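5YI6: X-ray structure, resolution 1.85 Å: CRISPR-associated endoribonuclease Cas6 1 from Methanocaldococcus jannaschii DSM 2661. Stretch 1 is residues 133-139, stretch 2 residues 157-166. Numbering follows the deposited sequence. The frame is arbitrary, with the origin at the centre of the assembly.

Stretch 1 133-139: PIYLKTM
Stretch 2, residues 157-166: KFYENLKNNL

A single leucine can anchor an extended segment against a helix, and Leu 136 of this Cas6 endoribonuclease illustrates the principle. Its CA lies 7.1 Å from the CA of Leu 162, the closest CA pair across the two stretches. Its CA-to-CB bond points toward the helix, the side chain takes chi1 t and chi2 p, and it gives up more surface than any other residue here. Leu 136 CD2 reaches the helix backbone itself, 3.6 Å from Leu 162 N and 3.7 Å from Phe 158 O. Leu 162 N already donates to Phe 158 O at 2.8 Å, so a methyl can rest on them without leaving a polar group unpaired. Leu 136 CD2 also meets Phe 158 CD1 obliquely at 3.7 Å and lies 3.9 Å from Asn 161 CB; Leu 136 CD1 lies 4.3 Å from Asn 165 CB.

Phe 158 to Leu 166 are helical (phi -57° to -71°, psi -32° to -58°), with i+4 N-to-O bonds from Asn 161 to Leu 166. The extended segment crosses this helix. From Ile 134 to Thr 138 phi is -91° to -152° and psi 122° to 162°, becoming a strand at Lys 137; the CA-to-CB bonds of Ile 134, Leu 136 and Thr 138 point toward the helix, those of Tyr 135 and Lys 137 away. Ile 134 (m, t) places CG2 3.9 Å from Leu 162 CD1. Leu 162 (t, p) and Phe 158 (chi1 t, chi2 88°) leave sideways, but their ends come nearer.

At the polar edge no direct hydrogen bond crosses; water does the joining. Asn 161 (chi1 -82°, chi2 36°) donates through ND2 to two waters. The first, 2.6 Å from Asn 161 ND2, donates to Lys 137 O at 2.8 Å. The second, 3.0 Å from Asn 161 ND2, bonds weakly to Thr 138 OG1 at 3.4 Å. Thr 138 (chi1 t) otherwise touches loosely, its CB 4.4 Å from Asn 161 ND2.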

# COMPACT_ATOMS: atom_id res chain seq x y z
N PRO A 133 -0.09 -2.11 -6.32
CA PRO A 133 -0.66 -1.43 -7.50
C PRO A 133 -1.74 -0.43 -7.10
O PRO A 133 -2.36 -0.52 -6.04
CB PRO A 133 -1.23 -2.58 -8.34
CG PRO A 133 -1.55 -3.68 -7.36
CD PRO A 133 -0.41 -3.55 -6.29
N ILE A 134 -2.00 0.53 -8.02
CA ILE A 134 -2.92 1.65 -7.80
C ILE A 134 -4.30 1.25 -8.25
O ILE A 134 -4.48 0.74 -9.36
CB ILE A 134 -2.42 2.92 -8.51
CG1 ILE A 134 -1.19 3.45 -7.77
CG2 ILE A 134 -3.55 4.02 -8.63
CD1 ILE A 134 -0.36 4.44 -8.58
N TYR A 135 -5.27 1.49 -7.39
CA TYR A 135 -6.67 1.24 -7.65
C TYR A 135 -7.37 2.58 -7.80
O TYR A 135 -7.19 3.48 -6.97
CB TYR A 135 -7.28 0.44 -6.50
CG TYR A 135 -8.76 0.18 -6.62
CD1 TYR A 135 -9.28 -0.57 -7.66
CD2 TYR A 135 -9.64 0.63 -5.64
CE1 TYR A 135 -10.68 -0.84 -7.75
CE2 TYR A 135 -11.01 0.37 -5.73
CZ TYR A 135 -11.51 -0.38 -6.77
OH TYR A 135 -12.86 -0.66 -6.86
N LEU A 136 -8.18 2.72 -8.86
CA LEU A 136 -8.86 3.99 -9.08
C LEU A 136 -10.14 3.67 -9.83
O LEU A 136 -10.08 3.03 -10.87
CB LEU A 136 -7.97 4.92 -9.89
CG LEU A 136 -8.39 6.38 -9.91
CD1 LEU A 136 -8.26 7.05 -8.52
CD2 LEU A 136 -7.58 7.11 -10.99
N LYS A 137 -11.29 4.05 -9.28
CA LYS A 137 -12.53 3.58 -9.89
C LYS A 137 -13.48 4.76 -10.09
O LYS A 137 -13.35 5.82 -9.48
CB LYS A 137 -13.18 2.49 -9.02
CG LYS A 137 -13.58 3.05 -7.66
CD LYS A 137 -14.39 2.10 -6.83
CE LYS A 137 -14.84 2.81 -5.57
NZ LYS A 137 -15.38 4.15 -5.92
N THR A 138 -14.47 4.54 -10.96
CA THR A 138 -15.54 5.51 -11.14
C THR A 138 -16.81 4.73 -11.45
O THR A 138 -16.75 3.61 -11.95
CB THR A 138 -15.19 6.56 -12.23
OG1 THR A 138 -16.18 7.58 -12.28
CG2 THR A 138 -15.05 5.93 -13.60
N MET A 139 -17.96 5.29 -11.10
CA MET A 139 -19.22 4.56 -11.30
C MET A 139 -19.80 4.95 -12.66
O MET A 139 -19.72 6.10 -13.07
CB MET A 139 -20.20 4.87 -10.16
CG MET A 139 -19.61 4.66 -8.76
SD MET A 139 -19.10 2.94 -8.55
CE MET A 139 -20.74 2.16 -8.63
N LYS A 157 -9.84 9.53 -18.19
CA LYS A 157 -10.14 10.09 -16.89
C LYS A 157 -9.08 9.78 -15.82
O LYS A 157 -9.11 10.41 -14.76
CB LYS A 157 -11.48 9.56 -16.39
CG LYS A 157 -12.70 10.08 -17.21
CD LYS A 157 -13.98 9.68 -16.50
CE LYS A 157 -15.26 10.28 -17.12
NZ LYS A 157 -15.60 9.72 -18.45
N PHE A 158 -8.16 8.87 -16.10
CA PHE A 158 -7.23 8.43 -15.05
C PHE A 158 -6.46 9.60 -14.47
O PHE A 158 -6.33 9.73 -13.25
CB PHE A 158 -6.27 7.39 -15.62
CG PHE A 158 -5.25 6.89 -14.63
CD1 PHE A 158 -5.55 5.80 -13.80
CD2 PHE A 158 -4.01 7.49 -14.55
CE1 PHE A 158 -4.59 5.30 -12.91
CE2 PHE A 158 -3.05 7.03 -13.64
CZ PHE A 158 -3.34 5.92 -12.82
N TYR A 159 -5.92 10.45 -15.34
CA TYR A 159 -4.97 11.47 -14.93
C TYR A 159 -5.57 12.41 -13.87
O TYR A 159 -5.03 12.57 -12.76
CB TYR A 159 -4.48 12.25 -16.16
CG TYR A 159 -3.31 13.14 -15.90
CD1 TYR A 159 -2.00 12.64 -15.97
CD2 TYR A 159 -3.48 14.48 -15.57
CE1 TYR A 159 -0.92 13.44 -15.70
CE2 TYR A 159 -2.40 15.29 -15.30
CZ TYR A 159 -1.11 14.75 -15.36
OH TYR A 159 -0.02 15.53 -15.11
N GLU A 160 -6.68 13.07 -14.22
CA GLU A 160 -7.25 14.01 -13.27
C GLU A 160 -7.87 13.29 -12.09
O GLU A 160 -7.88 13.84 -10.99
CB GLU A 160 -8.27 14.92 -13.97
CG GLU A 160 -7.60 15.97 -14.88
CD GLU A 160 -6.60 16.87 -14.13
OE1 GLU A 160 -6.90 17.29 -12.99
OE2 GLU A 160 -5.52 17.17 -14.69
N ASN A 161 -8.41 12.10 -12.29
CA ASN A 161 -9.00 11.40 -11.16
C ASN A 161 -7.95 10.99 -10.13
O ASN A 161 -8.20 11.06 -8.92
CB ASN A 161 -9.81 10.20 -11.62
CG ASN A 161 -11.20 10.61 -12.08
OD1 ASN A 161 -11.36 11.69 -12.66
ND2 ASN A 161 -12.19 9.79 -11.82
N LEU A 162 -6.75 10.60 -10.59
CA LEU A 162 -5.65 10.30 -9.65
C LEU A 162 -5.25 11.56 -8.88
O LEU A 162 -5.06 11.53 -7.65
CB LEU A 162 -4.46 9.72 -10.42
CG LEU A 162 -3.36 9.14 -9.48
CD1 LEU A 162 -3.92 7.86 -8.80
CD2 LEU A 162 -2.08 8.82 -10.24
N LYS A 163 -5.10 12.69 -9.59
CA LYS A 163 -4.75 13.94 -8.91
C LYS A 163 -5.83 14.37 -7.91
O LYS A 163 -5.53 14.75 -6.78
CB LYS A 163 -4.53 15.05 -9.94
CG LYS A 163 -3.23 14.84 -10.78
CD LYS A 163 -3.10 15.89 -11.87
CE LYS A 163 -3.28 17.28 -11.32
NZ LYS A 163 -2.98 18.27 -12.37
N ASN A 164 -7.09 14.33 -8.32
CA ASN A 164 -8.16 14.81 -7.46
C ASN A 164 -8.37 13.89 -6.28
O ASN A 164 -8.69 14.36 -5.18
CB ASN A 164 -9.45 14.98 -8.25
CG ASN A 164 -9.37 16.16 -9.19
OD1 ASN A 164 -8.70 17.15 -8.87
ND2 ASN A 164 -10.07 16.09 -10.32
N ASN A 165 -8.17 12.60 -6.46
CA ASN A 165 -8.19 11.72 -5.31
C ASN A 165 -7.15 12.15 -4.29
O ASN A 165 -7.45 12.25 -3.09
CB ASN A 165 -7.93 10.27 -5.75
CG ASN A 165 -7.63 9.38 -4.56
OD1 ASN A 165 -6.48 9.29 -4.10
ND2 ASN A 165 -8.66 8.75 -4.03
N LEU A 166 -5.91 12.44 -4.75
CA LEU A 166 -4.87 12.80 -3.79
C LEU A 166 -5.20 14.10 -3.08
O LEU A 166 -5.01 14.22 -1.87
CB LEU A 166 -3.49 12.91 -4.46
CG LEU A 166 -2.31 12.89 -3.47
CD1 LEU A 166 -2.28 11.55 -2.75
CD2 LEU A 166 -0.97 13.18 -4.14
O HOH W 1 -11.73 8.06 -9.90
O HOH W 2 -14.82 10.68 -12.86